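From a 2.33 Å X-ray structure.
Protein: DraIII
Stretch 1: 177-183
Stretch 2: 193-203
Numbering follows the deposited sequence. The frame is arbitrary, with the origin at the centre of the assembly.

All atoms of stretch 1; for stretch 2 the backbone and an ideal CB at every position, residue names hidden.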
# COMPACT_ATOMS: atom_id res chain seq x y z
N ALA A 177 -5.07 -5.43 11.02
CA ALA A 177 -6.44 -5.93 10.93
C ALA A 177 -7.27 -5.07 9.98
O ALA A 177 -6.79 -4.65 8.92
CB ALA A 177 -7.08 -5.95 12.32
N ALA A 178 -8.53 -4.83 10.34
CA ALA A 178 -9.36 -3.89 9.60
C ALA A 178 -9.05 -2.45 10.03
O ALA A 178 -9.25 -1.51 9.26
CB ALA A 178 -10.85 -4.24 9.78
N VAL A 179 -8.52 -2.27 11.25
CA VAL A 179 -8.16 -0.94 11.77
C VAL A 179 -6.67 -0.79 12.08
O VAL A 179 -6.03 -1.72 12.53
CB VAL A 179 -9.05 -0.54 13.00
CG1 VAL A 179 -8.50 0.65 13.70
CG2 VAL A 179 -10.44 -0.21 12.52
N GLU A 180 -6.11 0.38 11.81
CA GLU A 180 -4.69 0.64 12.01
C GLU A 180 -4.54 1.99 12.66
O GLU A 180 -5.50 2.78 12.73
CB GLU A 180 -3.93 0.64 10.67
CG GLU A 180 -4.02 -0.69 9.96
CD GLU A 180 -3.26 -0.73 8.65
OE1 GLU A 180 -3.10 0.31 7.99
OE2 GLU A 180 -2.80 -1.83 8.29
N THR A 181 -3.33 2.26 13.15
CA THR A 181 -3.00 3.55 13.70
C THR A 181 -2.68 4.51 12.57
O THR A 181 -1.93 4.19 11.66
CB THR A 181 -1.81 3.46 14.68
OG1 THR A 181 -2.26 2.91 15.92
CG2 THR A 181 -1.23 4.82 14.94
N ALA A 182 -3.24 5.71 12.63
CA ALA A 182 -3.02 6.69 11.58
C ALA A 182 -2.18 7.85 12.06
O ALA A 182 -2.22 8.23 13.25
CB ALA A 182 -4.35 7.19 11.04
N HIS A 183 -1.42 8.41 11.12
CA HIS A 183 -0.69 9.65 11.28
C HIS A 183 -1.24 10.69 10.32
O HIS A 183 -1.11 10.55 9.10
CB HIS A 183 0.80 9.41 11.00
CG HIS A 183 1.42 8.48 11.99
ND1 HIS A 183 1.27 7.11 11.93
CD2 HIS A 183 2.14 8.73 13.11
CE1 HIS A 183 1.90 6.56 12.95
NE2 HIS A 183 2.44 7.51 13.68
N UNK A 193 -1.02 14.18 16.47
CA UNK A 193 -0.99 13.72 15.10
C UNK A 193 -1.59 12.33 14.89
O UNK A 193 -1.75 11.90 13.75
CB UNK A 193 0.46 13.73 14.60
N UNK A 194 -1.91 11.60 15.96
CA UNK A 194 -2.32 10.20 15.77
C UNK A 194 -3.79 9.92 15.99
O UNK A 194 -4.48 10.65 16.70
CB UNK A 194 -1.51 9.30 16.71
N UNK A 195 -4.26 8.83 15.38
CA UNK A 195 -5.61 8.37 15.64
C UNK A 195 -5.83 6.98 15.08
O UNK A 195 -4.89 6.25 14.89
CB UNK A 195 -6.63 9.35 15.05
N UNK A 196 -7.08 6.62 14.80
CA UNK A 196 -7.36 5.35 14.15
C UNK A 196 -7.91 5.55 12.74
O UNK A 196 -8.56 6.57 12.44
CB UNK A 196 -8.35 4.54 14.99
N UNK A 197 -7.64 4.57 11.88
CA UNK A 197 -8.14 4.59 10.49
C UNK A 197 -8.43 3.18 10.00
O UNK A 197 -7.73 2.24 10.37
CB UNK A 197 -7.13 5.26 9.56
N UNK A 198 -9.46 3.04 9.16
CA UNK A 198 -9.62 1.82 8.38
C UNK A 198 -8.33 1.52 7.63
O UNK A 198 -7.65 2.44 7.15
CB UNK A 198 -10.79 1.94 7.41
N UNK A 199 -8.02 0.23 7.52
CA UNK A 199 -6.90 -0.23 6.72
C UNK A 199 -6.93 0.42 5.33
O UNK A 199 -5.96 1.05 4.92
CB UNK A 199 -6.92 -1.76 6.60
N UNK A 200 -8.06 0.30 4.65
CA UNK A 200 -8.18 0.88 3.31
C UNK A 200 -7.78 2.36 3.29
O UNK A 200 -6.98 2.79 2.45
CB UNK A 200 -9.61 0.72 2.80
N UNK A 201 -8.37 3.13 4.20
CA UNK A 201 -8.20 4.58 4.20
C UNK A 201 -6.74 4.92 4.51
O UNK A 201 -6.14 5.82 3.91
CB UNK A 201 -9.14 5.24 5.21
N UNK A 202 -6.19 4.18 5.46
CA UNK A 202 -4.80 4.34 5.84
C UNK A 202 -3.82 4.04 4.70
O UNK A 202 -2.89 4.81 4.49
CB UNK A 202 -4.49 3.43 7.03
N UNK A 203 -4.02 2.96 3.94
CA UNK A 203 -3.12 2.78 2.80
C UNK A 203 -3.38 3.77 1.65
O UNK A 203 -2.44 4.20 1.01
CB UNK A 203 -3.25 1.35 2.28

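Residues 194-198 run antiparallel to strand 179-183 and lead directly into a helix. Position 193 precedes the strand; its CA-to-CB bond points sideways, 5.4 Å from the ideal CB to H183 CA, so a medium-length side chain could reach back. It is N193, whose ND2 lies 3.7 Å from H183 CB, at the edge of the imidazole.

At 194 the ideal CB lies on the H183 side of the sheet, 4.8 Å from T181 CG2 and 5.2 Å from H183 CD2. Several apolar side chains would suit. V194 places CG1 3.7 Å from H183 CD2.

Position 195 pairs with A182 through two backbone hydrogen bonds, A182 N to its O (2.8 Å) and its N to A182 O (3.0 Å). Its phi/psi of -168/-156 lies in a region that glycine enters most easily, and the residue is G195.

At 196 the CA-to-CB bond points away overall, yet the ideal CB is 4.1 Å from V179 CG1; beyond it stretch 1 leaves the space unoccupied, so a large apolar or aromatic group could be accommodated. F196 fits: its CB packs 4.1 Å from V179 CG1, while T181 OG1 approaches the ring edge, 4.2 Å from CE1.

Position 197 shares its side of the sheet with E180 and A182. Its N donates to E180 O and its O accepts from E180 N, both at 2.9 Å. The ideal CB is already 3.7 Å from A182 CB, favouring a small residue. A197 makes that methyl-to-methyl contact.

At 198 CB points away, leaving the choice wide; Ser, Thr, Asp or Asn would be common at this N-cap position. It is H198; its CA-to-CB bond points away, and its CA lies 3.5 Å from A178 O in a CA-H...O contact.

Position 199 opens the helix, its N donating to A178 O at 2.8 Å. The ideal CB is 4.3 Å from E180 CD, so a long basic side chain could meet the carboxylate, although a polar one would also be tolerated. R199 forms the salt bridge, NH2 to E180 OE2 at 2.6 Å.

Positions 200 and 201 have nothing of stretch 1 within 5.5 Å of their ideal CB atoms, so stretch 1 sets no preference; they are F200 and C201.

At 202 CB points toward stretch 1, 3.6 Å from E180 OE1, an acceptor that calls for a donor such as Asn, Gln or Ser. N202 supplies ND2, which hydrogen-bonds to E180 OE1 at 2.9 Å, so the carboxylate of E180 meets two residues three apart on the helix, OE2 with R199 and OE1 with N202.

Position 203 is likewise unconstrained, and holds V203.

Stretch 2, residues 193-203: NVGFAHRFCNV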
# COMPACT_ATOMS: atom_id res chain seq x y z
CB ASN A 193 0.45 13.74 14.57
CG ASN A 193 0.52 13.63 13.06
OD1 ASN A 193 -0.20 14.32 12.34
ND2 ASN A 193 1.38 12.74 12.57
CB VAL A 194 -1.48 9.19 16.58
CG1 VAL A 194 -0.05 9.18 16.07
CG2 VAL A 194 -1.56 9.51 18.10
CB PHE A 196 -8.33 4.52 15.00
CG PHE A 196 -7.79 4.15 16.37
CD1 PHE A 196 -6.57 3.53 16.51
CD2 PHE A 196 -8.53 4.43 17.51
CE1 PHE A 196 -6.08 3.20 17.76
CE2 PHE A 196 -8.05 4.11 18.78
CZ PHE A 196 -6.82 3.49 18.90
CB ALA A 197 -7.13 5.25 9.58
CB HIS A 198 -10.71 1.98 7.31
CG HIS A 198 -12.06 2.20 7.87
ND1 HIS A 198 -12.66 3.43 7.89
CD2 HIS A 198 -12.93 1.34 8.47
CE1 HIS A 198 -13.85 3.33 8.46
NE2 HIS A 198 -14.04 2.07 8.82
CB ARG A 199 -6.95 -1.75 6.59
CG ARG A 199 -6.11 -2.31 5.47
CD ARG A 199 -4.75 -2.72 5.95
NE ARG A 199 -3.88 -3.03 4.82
CZ ARG A 199 -2.55 -2.99 4.86
NH1 ARG A 199 -1.86 -3.29 3.77
NH2 ARG A 199 -1.91 -2.64 5.98
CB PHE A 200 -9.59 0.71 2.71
CG PHE A 200 -9.70 1.32 1.34
CD1 PHE A 200 -9.38 0.57 0.20
CD2 PHE A 200 -10.06 2.65 1.18
CE1 PHE A 200 -9.44 1.14 -1.07
CE2 PHE A 200 -10.13 3.23 -0.09
CZ PHE A 200 -9.81 2.47 -1.22
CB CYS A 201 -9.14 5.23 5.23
SG CYS A 201 -10.94 4.82 5.10
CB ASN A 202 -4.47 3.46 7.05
CG ASN A 202 -3.27 3.97 7.81
OD1 ASN A 202 -3.01 5.17 7.84
ND2 ASN A 202 -2.53 3.07 8.43
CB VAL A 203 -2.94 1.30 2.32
CG1 VAL A 203 -3.29 0.29 3.41
CG2 VAL A 203 -3.69 1.04 1.05
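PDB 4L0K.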